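Long-range contacts in glycosyltransferase (Streptomyces viridochromogenes, PDB 2IV3), which binds UDP and probably transfers a sugar from a nucleotide-activated donor, as expected of a glycosyltransferase with the GT-B fold: residues V9-R14 and G30-V35; H112-P117 and C251-T256; F164-G169 and R190-G195. All coordinates share one frame; numbering follows the deposited sequence.

Interaction 1 of 3, residues V9-R14 and G30-V35; sequences VNIPLR and GGIQWV. With UDP (uridine-5'-diphosphate), chain E.
I11 and I32 meet through their outer methyls, CD1 to CD1 at 3.8 Å, the two side chains crossing at about a right angle. Beside them, Q33 lies over the other branch of I11, with its NE2 3.7 Å from I11 CG2 and 3.6 Å from L13 CD1. A bend in the glutamine chain (chi2 96°) swings the amide towards residues 9-14. No direct hydrogen bond crosses the contact; a water does the work instead, accepting from N10 ND2 at 3.0 Å and from Q33 NE2 at 2.8 Å while donating to the backbone O of I11. The water thus joins an N-H of each amide to the I11 carbonyl. N10 ND2 has a second partner in the backbone O of G54. N10 OD1, by contrast, is buried against the aliphatic part of the glutamine, 3.4 Å from Q33 CG, and has no polar partner. At the start of the second segment, G30 N gives a weak hydrogen bond to O4' of the UDP ribose (3.3 Å). I11 and L13 also pack on T243 of the second subunit. The contact joins the loop leaving strand 5-9 to the first turn of helix 32-45. That strand is flanked in its parallel sheet by strands 49-53 and 87-90, and the backbone of N10 itself is bonded to L53.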
loop_
_atom_site.group_PDB
_atom_site.type_symbol
_atom_site.label_atom_id
_atom_site.label_comp_id
_atom_site.label_asym_id
_atom_site.label_seq_id
_atom_site.Cartn_x
_atom_site.Cartn_y
_atom_site.Cartn_z
ATOM N N VAL A 9 -13.966 6.604 13.569
ATOM C CA VAL A 9 -13.483 7.074 12.291
ATOM C C VAL A 9 -13.214 5.920 11.323
ATOM O O VAL A 9 -12.255 5.159 11.476
ATOM C CB VAL A 9 -12.306 7.999 12.447
ATOM C CG1 VAL A 9 -11.891 8.563 11.113
ATOM C CG2 VAL A 9 -12.669 9.169 13.414
ATOM N N ASN A 10 -14.098 5.782 10.346
ATOM C CA ASN A 10 -13.933 4.802 9.310
ATOM C C ASN A 10 -12.771 5.318 8.492
ATOM O O ASN A 10 -12.306 6.432 8.734
ATOM C CB ASN A 10 -15.202 4.796 8.449
ATOM C CG ASN A 10 -15.126 3.840 7.297
ATOM O OD1 ASN A 10 -14.689 2.705 7.454
ATOM N ND2 ASN A 10 -15.564 4.282 6.128
ATOM N N ILE A 11 -12.309 4.504 7.544
ATOM C CA ILE A 11 -11.386 4.904 6.526
ATOM C C ILE A 11 -12.159 5.623 5.438
ATOM O O ILE A 11 -12.948 4.989 4.702
ATOM C CB ILE A 11 -10.571 3.679 5.961
ATOM C CG1 ILE A 11 -9.456 4.168 5.017
ATOM C CG2 ILE A 11 -11.467 2.617 5.342
ATOM C CD1 ILE A 11 -8.522 3.108 4.542
ATOM N N PRO A 12 -11.933 6.959 5.312
ATOM C CA PRO A 12 -12.651 7.714 4.293
ATOM C C PRO A 12 -12.193 7.440 2.847
ATOM O O PRO A 12 -11.096 7.814 2.441
ATOM C CB PRO A 12 -12.427 9.181 4.699
ATOM C CG PRO A 12 -11.451 9.182 5.799
ATOM C CD PRO A 12 -11.008 7.811 6.090
ATOM N N LEU A 13 -13.085 6.838 2.075
ATOM C CA LEU A 13 -12.781 6.389 0.719
ATOM C C LEU A 13 -13.999 6.578 -0.166
ATOM O O LEU A 13 -15.120 6.265 0.216
ATOM C CB LEU A 13 -12.375 4.894 0.688
ATOM C CG LEU A 13 -11.172 4.379 1.498
ATOM C CD1 LEU A 13 -11.193 2.861 1.475
ATOM C CD2 LEU A 13 -9.832 4.902 0.996
ATOM N N ARG A 14 -13.764 7.090 -1.359
ATOM C CA ARG A 14 -14.850 7.257 -2.304
ATOM C C ARG A 14 -15.075 5.937 -3.005
ATOM O O ARG A 14 -14.146 5.107 -3.148
ATOM C CB ARG A 14 -14.535 8.341 -3.322
ATOM C CG ARG A 14 -14.098 9.640 -2.711
ATOM C CD ARG A 14 -15.223 10.657 -2.762
ATOM N NE ARG A 14 -14.761 12.006 -2.452
ATOM C CZ ARG A 14 -15.558 13.049 -2.237
ATOM N NH1 ARG A 14 -16.882 12.931 -2.279
ATOM N NH2 ARG A 14 -15.023 14.224 -1.959
ATOM N N GLY A 30 -14.534 -4.395 1.371
ATOM C CA GLY A 30 -13.925 -3.470 2.314
ATOM C C GLY A 30 -14.080 -4.052 3.701
ATOM O O GLY A 30 -15.218 -4.276 4.141
ATOM N N GLY A 31 -12.962 -4.289 4.398
ATOM C CA GLY A 31 -12.975 -4.968 5.709
ATOM C C GLY A 31 -12.785 -4.090 6.929
ATOM O O GLY A 31 -13.172 -4.468 8.052
ATOM N N ILE A 32 -12.157 -2.933 6.732
ATOM C CA ILE A 32 -12.164 -1.927 7.757
ATOM C C ILE A 32 -13.587 -1.461 7.994
ATOM O O ILE A 32 -13.981 -1.193 9.122
ATOM C CB ILE A 32 -11.321 -0.726 7.383
ATOM C CG1 ILE A 32 -9.840 -1.148 7.225
ATOM C CG2 ILE A 32 -11.508 0.357 8.444
ATOM C CD1 ILE A 32 -8.998 -0.181 6.354
ATOM N N GLN A 33 -14.353 -1.358 6.921
ATOM C CA GLN A 33 -15.691 -0.831 6.985
ATOM C C GLN A 33 -16.629 -1.818 7.717
ATOM O O GLN A 33 -17.563 -1.396 8.380
ATOM C CB GLN A 33 -16.184 -0.507 5.553
ATOM C CG GLN A 33 -15.469 0.671 4.833
ATOM C CD GLN A 33 -14.318 0.242 3.883
ATOM O OE1 GLN A 33 -13.808 -0.883 3.946
ATOM N NE2 GLN A 33 -13.913 1.154 3.003
ATOM N N TRP A 34 -16.382 -3.122 7.564
ATOM C CA TRP A 34 -17.029 -4.188 8.343
ATOM C C TRP A 34 -16.561 -4.235 9.817
ATOM O O TRP A 34 -17.371 -4.258 10.754
ATOM C CB TRP A 34 -16.849 -5.553 7.644
ATOM C CG TRP A 34 -17.939 -5.859 6.636
ATOM C CD1 TRP A 34 -17.798 -6.023 5.287
ATOM C CD2 TRP A 34 -19.343 -6.007 6.911
ATOM N NE1 TRP A 34 -19.032 -6.242 4.701
ATOM C CE2 TRP A 34 -19.988 -6.280 5.679
ATOM C CE3 TRP A 34 -20.117 -5.956 8.086
ATOM C CZ2 TRP A 34 -21.370 -6.475 5.588
ATOM C CZ3 TRP A 34 -21.487 -6.167 8.000
ATOM C CH2 TRP A 34 -22.103 -6.429 6.759
ATOM N N VAL A 35 -15.262 -4.220 10.044
ATOM C CA VAL A 35 -14.787 -4.149 11.442
ATOM C C VAL A 35 -15.603 -3.098 12.182
ATOM O O VAL A 35 -16.166 -3.386 13.236
ATOM C CB VAL A 35 -13.289 -3.828 11.552
ATOM C CG1 VAL A 35 -12.901 -3.500 13.050
ATOM C CG2 VAL A 35 -12.499 -5.001 11.034
HETATM N N1 UDP E . -15.412 -8.643 0.349
HETATM C C2 UDP E . -16.701 -8.420 -0.167
HETATM N N3 UDP E . -16.966 -8.776 -1.445
HETATM C C4 UDP E . -16.025 -9.331 -2.214
HETATM C C5 UDP E . -14.751 -9.563 -1.737
HETATM C C6 UDP E . -14.467 -9.191 -0.422
HETATM O O2 UDP E . -17.585 -7.897 0.555
HETATM O O4 UDP E . -16.285 -9.666 -3.357
HETATM C "C1'" UDP E . -15.096 -8.241 1.737
HETATM C "C2'" UDP E . -14.880 -9.370 2.749
HETATM O "O2'" UDP E . -16.051 -9.929 3.328
HETATM C "C3'" UDP E . -14.115 -8.664 3.847
HETATM C "C4'" UDP E . -13.221 -7.732 3.037
HETATM O "O4'" UDP E . -13.819 -7.602 1.723
HETATM O "O3'" UDP E . -15.039 -7.957 4.678
HETATM C "C5'" UDP E . -11.880 -8.407 2.853
HETATM O "O5'" UDP E . -11.057 -7.928 3.884
HETATM P PA UDP E . -9.800 -8.777 4.428
HETATM O O1A UDP E . -9.233 -8.160 5.746
HETATM O O2A UDP E . -10.072 -10.278 4.603
HETATM O O3A UDP E . -8.699 -8.604 3.276
HETATM P PB UDP E . -8.023 -7.164 2.958
HETATM O O1B UDP E . -6.635 -7.060 3.635
HETATM O O2B UDP E . -9.022 -5.985 3.526
HETATM O O3B UDP E . -7.943 -6.993 1.441
HETATM O O HOH W 1 -14.666 3.814 3.340
#

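Interaction 2 of 3, residues H112-P117 and C251-T256. With UDP (uridine-5'-diphosphate), chain E.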
loop_
_atom_site.group_PDB
_atom_site.type_symbol
_atom_site.label_atom_id
_atom_site.label_comp_id
_atom_site.label_asym_id
_atom_site.label_seq_id
_atom_site.Cartn_x
_atom_site.Cartn_y
_atom_site.Cartn_z
ATOM N N HIS A 112 -5.171 -1.274 11.288
ATOM C CA HIS A 112 -5.726 -2.236 10.310
ATOM C C HIS A 112 -4.740 -2.539 9.157
ATOM O O HIS A 112 -5.170 -2.941 8.017
ATOM C CB HIS A 112 -7.037 -1.709 9.702
ATOM C CG HIS A 112 -8.166 -1.517 10.693
ATOM N ND1 HIS A 112 -8.763 -2.567 11.360
ATOM C CD2 HIS A 112 -8.827 -0.400 11.092
ATOM C CE1 HIS A 112 -9.729 -2.103 12.137
ATOM N NE2 HIS A 112 -9.797 -0.795 11.981
ATOM N N PHE A 113 -3.445 -2.296 9.433
ATOM C CA PHE A 113 -2.429 -2.161 8.358
ATOM C C PHE A 113 -1.181 -2.944 8.659
ATOM O O PHE A 113 -0.926 -3.289 9.801
ATOM C CB PHE A 113 -2.114 -0.666 8.017
ATOM C CG PHE A 113 -3.327 0.097 7.552
ATOM C CD1 PHE A 113 -3.815 -0.075 6.271
ATOM C CD2 PHE A 113 -4.040 0.882 8.438
ATOM C CE1 PHE A 113 -4.978 0.547 5.877
ATOM C CE2 PHE A 113 -5.195 1.509 8.048
ATOM C CZ PHE A 113 -5.669 1.341 6.766
ATOM N N THR A 114 -0.420 -3.219 7.611
ATOM C CA THR A 114 0.800 -4.021 7.664
ATOM C C THR A 114 1.958 -3.177 8.141
ATOM O O THR A 114 3.016 -3.684 8.541
ATOM C CB THR A 114 1.038 -4.607 6.287
ATOM O OG1 THR A 114 0.725 -5.997 6.329
ATOM C CG2 THR A 114 2.469 -4.441 5.797
ATOM N N THR A 115 1.740 -1.864 8.117
ATOM C CA THR A 115 2.822 -0.923 8.271
ATOM C C THR A 115 2.697 -0.269 9.594
ATOM O O THR A 115 1.632 -0.285 10.199
ATOM C CB THR A 115 2.779 0.124 7.165
ATOM O OG1 THR A 115 1.487 0.753 7.144
ATOM C CG2 THR A 115 3.008 -0.551 5.815
ATOM N N ARG A 116 3.784 0.320 10.054
ATOM C CA ARG A 116 3.775 0.998 11.328
ATOM C C ARG A 116 2.799 2.191 11.279
ATOM O O ARG A 116 2.683 2.865 10.234
ATOM C CB ARG A 116 5.192 1.401 11.660
ATOM C CG ARG A 116 6.200 0.312 11.217
ATOM C CD ARG A 116 7.533 0.553 11.800
ATOM N NE ARG A 116 7.351 0.892 13.193
ATOM C CZ ARG A 116 8.332 1.222 14.023
ATOM N NH1 ARG A 116 9.583 1.274 13.579
ATOM N NH2 ARG A 116 8.042 1.521 15.286
ATOM N N PRO A 117 2.038 2.407 12.375
ATOM C CA PRO A 117 1.025 3.473 12.402
ATOM C C PRO A 117 1.542 4.904 12.676
ATOM O O PRO A 117 2.503 5.119 13.429
ATOM C CB PRO A 117 0.084 3.006 13.512
ATOM C CG PRO A 117 0.986 2.263 14.469
ATOM C CD PRO A 117 2.036 1.615 13.628
ATOM N N CYS A 251 2.097 -9.265 5.754
ATOM C CA CYS A 251 1.832 -9.889 7.034
ATOM C C CYS A 251 0.416 -9.528 7.384
ATOM O O CYS A 251 0.098 -8.383 7.670
ATOM C CB CYS A 251 2.787 -9.382 8.078
ATOM S SG CYS A 251 2.987 -10.495 9.488
ATOM N N GLU A 252 -0.442 -10.525 7.285
ATOM C CA GLU A 252 -1.859 -10.316 7.335
ATOM C C GLU A 252 -2.176 -9.866 8.765
ATOM O O GLU A 252 -1.895 -10.586 9.726
ATOM C CB GLU A 252 -2.556 -11.610 6.913
ATOM C CG GLU A 252 -4.049 -11.529 6.741
ATOM C CD GLU A 252 -4.435 -10.558 5.691
ATOM O OE1 GLU A 252 -3.981 -10.718 4.544
ATOM O OE2 GLU A 252 -5.219 -9.640 6.002
ATOM N N PRO A 253 -2.707 -8.635 8.908
ATOM C CA PRO A 253 -2.904 -8.009 10.233
ATOM C C PRO A 253 -4.124 -8.506 11.040
ATOM O O PRO A 253 -4.033 -8.600 12.272
ATOM C CB PRO A 253 -3.070 -6.500 9.905
ATOM C CG PRO A 253 -3.256 -6.397 8.385
ATOM C CD PRO A 253 -3.146 -7.767 7.786
ATOM N N GLY A 254 -5.260 -8.756 10.375
ATOM C CA GLY A 254 -6.474 -9.154 11.096
ATOM C C GLY A 254 -7.424 -10.082 10.326
ATOM O O GLY A 254 -8.310 -10.762 10.933
ATOM N N ALA A 255 -7.292 -10.095 9.009
ATOM C CA ALA A 255 -7.970 -11.132 8.208
ATOM C C ALA A 255 -9.481 -11.181 8.495
ATOM O O ALA A 255 -10.002 -12.138 9.082
ATOM C CB ALA A 255 -7.292 -12.520 8.441
ATOM N N THR A 256 -10.191 -10.135 8.093
ATOM C CA THR A 256 -11.607 -10.053 8.436
ATOM C C THR A 256 -12.502 -11.220 7.950
ATOM O O THR A 256 -13.471 -11.576 8.641
ATOM C CB THR A 256 -12.219 -8.652 8.150
ATOM O OG1 THR A 256 -13.670 -8.705 8.262
ATOM C CG2 THR A 256 -11.840 -8.208 6.824
HETATM N N1 UDP E . -15.412 -8.643 0.349
HETATM C C2 UDP E . -16.701 -8.420 -0.167
HETATM N N3 UDP E . -16.966 -8.776 -1.445
HETATM C C4 UDP E . -16.025 -9.331 -2.214
HETATM C C5 UDP E . -14.751 -9.563 -1.737
HETATM C C6 UDP E . -14.467 -9.191 -0.422
HETATM O O2 UDP E . -17.585 -7.897 0.555
HETATM O O4 UDP E . -16.285 -9.666 -3.357
HETATM C "C1'" UDP E . -15.096 -8.241 1.737
HETATM C "C2'" UDP E . -14.880 -9.370 2.749
HETATM O "O2'" UDP E . -16.051 -9.929 3.328
HETATM C "C3'" UDP E . -14.115 -8.664 3.847
HETATM C "C4'" UDP E . -13.221 -7.732 3.037
HETATM O "O4'" UDP E . -13.819 -7.602 1.723
HETATM O "O3'" UDP E . -15.039 -7.957 4.678
HETATM C "C5'" UDP E . -11.880 -8.407 2.853
HETATM O "O5'" UDP E . -11.057 -7.928 3.884
HETATM P PA UDP E . -9.800 -8.777 4.428
HETATM O O1A UDP E . -9.233 -8.160 5.746
HETATM O O2A UDP E . -10.072 -10.278 4.603
HETATM O O3A UDP E . -8.699 -8.604 3.276
HETATM P PB UDP E . -8.023 -7.164 2.958
HETATM O O1B UDP E . -6.635 -7.060 3.635
HETATM O O2B UDP E . -9.022 -5.985 3.526
HETATM O O3B UDP E . -7.943 -6.993 1.441
#
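At the cleft between the two Rossmann-like domains of this GT-B fold, T114 and P253 bring the loop after strand 106-111 against the loop that leads towards helix 256-263. T114 sets its hydroxyl close to the opposite backbone, OG1 lying 2.8 Å from C251 O. Two residues after C251, the pyrrolidine ring of P253 rests on the backbone before T114: its CB is 3.9 Å from F113 O, and its CG is 4.0 Å from H112 O. The side chains of H112 and F113 leave this interface and pack on I32 of helix 32-45, while H112 NE2 is hydrogen-bonded to H91 ND1. F113 O is also hydrogen-bonded to Q130 NE2, and P253's own carbonyl O to S126 and S127. Beyond P253 the loop reaches the nucleotide: T256 N bonds to UDP O1A at 3.2 Å, although the position of that oxygen is less certain. E252 sets its CB away from residues 112-117. Its OE2 comes within 3.8 Å of UDP O1B, and the carboxylate is positioned through OE1, which forms a salt bridge with K175, a UDP-binding residue, and hydrogen bonds with W250 NE1 and S239 OG. Between the two segments themselves no clear hydrogen bond is made; the contact consists of the close approach of the threonine hydroxyl to a carbonyl and the proline ring lying on two more.

Interaction 3 of 3, residues F164-G169 and R190-G195; sequences FLLFMG and RLVLAG. With UDP (uridine-5'-diphosphate), chain E.
V192 packs its two methyls against L166 and F164 across a pair of parallel strands. From its CB, 3.7 Å from L165 O, the side chain splits in two. CG1, anti to the backbone N (chi1 169°), presses on L166 CD1 at 3.4 Å, tighter than usual van der Waals contact. CG2 lies over one face of the F164 ring in a CH-pi contact, 3.9 Å from the ring centroid and 24° off the ring normal. Both backbone polar atoms of V192 bond to strand 165-168: its N donates to L165 O at 2.8 Å, and its O accepts from F167 N in an almost straight bond (2.8 Å, 178°). Further bonds from L165 N to R190 O, A194 N to F167 O and G169 N to A194 O complete the set of five; the residues of 165-168 pair in order with those of 191-194. On the opposite face of the sheet F167 and L193 run side by side, while L191 CD1 tucks over the L165 carbonyl. L165, F167 and L191 meet helix 177-187; F164, L166 and M168 meet helix 222-231. At the carboxyl ends of the strands the uracil of UDP takes over: M168 CG is 3.5 Å from UDP C6 and G195 CA is 3.3 Å from UDP O4. Strand 165-168, helix 177-187 and strand 191-194 form a beta-alpha-beta unit, and nucleotide binding at the carboxyl ends of its parallel strands is characteristic of Rossmann-like domains, here the C-terminal one of a GT-B enzyme.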
loop_
_atom_site.group_PDB
_atom_site.type_symbol
_atom_site.label_atom_id
_atom_site.label_comp_id
_atom_site.label_asym_id
_atom_site.label_seq_id
_atom_site.Cartn_x
_atom_site.Cartn_y
_atom_site.Cartn_z
ATOM N N PHE A 164 -18.724 -26.156 -3.041
ATOM C CA PHE A 164 -17.635 -25.295 -3.520
ATOM C C PHE A 164 -16.758 -24.677 -2.437
ATOM O O PHE A 164 -17.173 -24.503 -1.277
ATOM C CB PHE A 164 -18.176 -24.224 -4.488
ATOM C CG PHE A 164 -18.980 -23.128 -3.810
ATOM C CD1 PHE A 164 -18.343 -22.126 -3.079
ATOM C CD2 PHE A 164 -20.366 -23.097 -3.919
ATOM C CE1 PHE A 164 -19.077 -21.114 -2.455
ATOM C CE2 PHE A 164 -21.110 -22.096 -3.304
ATOM C CZ PHE A 164 -20.467 -21.109 -2.577
ATOM N N LEU A 165 -15.535 -24.353 -2.833
ATOM C CA LEU A 165 -14.616 -23.632 -1.973
ATOM C C LEU A 165 -14.662 -22.152 -2.326
ATOM O O LEU A 165 -14.948 -21.795 -3.450
ATOM C CB LEU A 165 -13.201 -24.178 -2.149
ATOM C CG LEU A 165 -13.005 -25.672 -1.888
ATOM C CD1 LEU A 165 -11.645 -26.097 -2.353
ATOM C CD2 LEU A 165 -13.181 -25.979 -0.421
ATOM N N LEU A 166 -14.371 -21.283 -1.373
ATOM C CA LEU A 166 -14.688 -19.883 -1.575
ATOM C C LEU A 166 -13.512 -18.993 -1.255
ATOM O O LEU A 166 -12.894 -19.130 -0.203
ATOM C CB LEU A 166 -15.918 -19.476 -0.750
ATOM C CG LEU A 166 -16.455 -18.043 -0.930
ATOM C CD1 LEU A 166 -16.867 -17.770 -2.352
ATOM C CD2 LEU A 166 -17.619 -17.775 -0.020
ATOM N N PHE A 167 -13.200 -18.108 -2.201
ATOM C CA PHE A 167 -12.268 -17.019 -1.986
ATOM C C PHE A 167 -13.074 -15.741 -1.979
ATOM O O PHE A 167 -13.941 -15.507 -2.842
ATOM C CB PHE A 167 -11.162 -16.975 -3.062
ATOM C CG PHE A 167 -10.115 -15.879 -2.835
ATOM C CD1 PHE A 167 -8.873 -16.179 -2.254
ATOM C CD2 PHE A 167 -10.358 -14.566 -3.233
ATOM C CE1 PHE A 167 -7.893 -15.178 -2.060
ATOM C CE2 PHE A 167 -9.405 -13.561 -3.037
ATOM C CZ PHE A 167 -8.162 -13.863 -2.457
ATOM N N MET A 168 -12.805 -14.931 -0.970
ATOM C CA MET A 168 -13.494 -13.659 -0.856
ATOM C C MET A 168 -12.563 -12.521 -0.475
ATOM O O MET A 168 -12.401 -12.188 0.713
ATOM C CB MET A 168 -14.726 -13.771 0.079
ATOM C CG MET A 168 -15.493 -12.483 0.166
ATOM S SD MET A 168 -17.257 -12.558 -0.187
ATOM C CE MET A 168 -17.437 -13.862 -1.401
ATOM N N GLY A 169 -11.946 -11.907 -1.479
ATOM C CA GLY A 169 -11.083 -10.745 -1.213
ATOM C C GLY A 169 -10.575 -10.122 -2.497
ATOM O O GLY A 169 -11.068 -10.453 -3.604
ATOM N N ARG A 190 -14.321 -26.862 -6.899
ATOM C CA ARG A 190 -14.356 -25.599 -7.614
ATOM C C ARG A 190 -13.927 -24.485 -6.686
ATOM O O ARG A 190 -14.171 -24.565 -5.482
ATOM C CB ARG A 190 -15.752 -25.324 -8.167
ATOM C CG ARG A 190 -16.123 -26.230 -9.365
ATOM C CD ARG A 190 -15.196 -26.012 -10.598
ATOM N NE ARG A 190 -15.053 -27.218 -11.428
ATOM C CZ ARG A 190 -14.100 -28.144 -11.273
ATOM N NH1 ARG A 190 -13.173 -28.036 -10.316
ATOM N NH2 ARG A 190 -14.065 -29.189 -12.083
ATOM N N LEU A 191 -13.266 -23.455 -7.227
ATOM C CA LEU A 191 -12.980 -22.264 -6.427
ATOM C C LEU A 191 -13.842 -21.110 -6.880
ATOM O O LEU A 191 -13.578 -20.498 -7.925
ATOM C CB LEU A 191 -11.498 -21.860 -6.460
ATOM C CG LEU A 191 -11.251 -20.688 -5.498
ATOM C CD1 LEU A 191 -11.557 -21.016 -3.993
ATOM C CD2 LEU A 191 -9.860 -20.047 -5.641
ATOM N N VAL A 192 -14.889 -20.830 -6.112
ATOM C CA VAL A 192 -15.646 -19.616 -6.341
ATOM C C VAL A 192 -14.758 -18.455 -5.927
ATOM O O VAL A 192 -14.367 -18.341 -4.770
ATOM C CB VAL A 192 -16.998 -19.592 -5.619
ATOM C CG1 VAL A 192 -17.600 -18.189 -5.673
ATOM C CG2 VAL A 192 -17.930 -20.558 -6.272
ATOM N N LEU A 193 -14.421 -17.627 -6.904
ATOM C CA LEU A 193 -13.400 -16.596 -6.795
ATOM C C LEU A 193 -14.116 -15.272 -6.688
ATOM O O LEU A 193 -14.325 -14.580 -7.669
ATOM C CB LEU A 193 -12.535 -16.627 -8.068
ATOM C CG LEU A 193 -11.097 -16.084 -8.070
ATOM C CD1 LEU A 193 -10.668 -15.846 -9.511
ATOM C CD2 LEU A 193 -10.939 -14.805 -7.273
ATOM N N ALA A 194 -14.540 -14.922 -5.487
ATOM C CA ALA A 194 -15.352 -13.723 -5.348
ATOM C C ALA A 194 -14.489 -12.530 -4.965
ATOM O O ALA A 194 -13.699 -12.611 -4.053
ATOM C CB ALA A 194 -16.478 -13.964 -4.354
ATOM N N GLY A 195 -14.600 -11.429 -5.693
ATOM C CA GLY A 195 -13.743 -10.270 -5.378
ATOM C C GLY A 195 -13.287 -9.433 -6.558
ATOM O O GLY A 195 -13.368 -9.881 -7.720
HETATM N N1 UDP E . -15.412 -8.643 0.349
HETATM C C2 UDP E . -16.701 -8.420 -0.167
HETATM N N3 UDP E . -16.966 -8.776 -1.445
HETATM C C4 UDP E . -16.025 -9.331 -2.214
HETATM C C5 UDP E . -14.751 -9.563 -1.737
HETATM C C6 UDP E . -14.467 -9.191 -0.422
HETATM O O2 UDP E . -17.585 -7.897 0.555
HETATM O O4 UDP E . -16.285 -9.666 -3.357
HETATM C "C1'" UDP E . -15.096 -8.241 1.737
HETATM C "C2'" UDP E . -14.880 -9.370 2.749
HETATM O "O2'" UDP E . -16.051 -9.929 3.328
HETATM C "C3'" UDP E . -14.115 -8.664 3.847
HETATM C "C4'" UDP E . -13.221 -7.732 3.037
HETATM O "O4'" UDP E . -13.819 -7.602 1.723
HETATM O "O3'" UDP E . -15.039 -7.957 4.678
HETATM C "C5'" UDP E . -11.880 -8.407 2.853
HETATM O "O5'" UDP E . -11.057 -7.928 3.884
HETATM P PA UDP E . -9.800 -8.777 4.428
HETATM O O1A UDP E . -9.233 -8.160 5.746
HETATM O O2A UDP E . -10.072 -10.278 4.603
HETATM O O3A UDP E . -8.699 -8.604 3.276
HETATM P PB UDP E . -8.023 -7.164 2.958
HETATM O O1B UDP E . -6.635 -7.060 3.635
HETATM O O2B UDP E . -9.022 -5.985 3.526
HETATM O O3B UDP E . -7.943 -6.993 1.441
#

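How the interactions relate
UDP ties the three contacts together. Interaction 3 approaches its uracil, interaction 1 its ribose and interaction 2 its diphosphate, so the nucleotide spans the cleft between the domains. Interactions 1 and 2 touch directly: I32 CD1 packs on F113 CZ at 3.7 Å and V35 CG1 on H112 CE1 at 3.6 Å, and the centres of the two contacts lie about 14 Å apart. Interaction 3 stands off, its centre about 22 Å from each of the others and its nearest atoms about 8 Å from interaction 1 and 7 Å from interaction 2. Along the chain it is nested within the loop that interaction 2 closes. Interactions 1 and 2 also reach the second subunit.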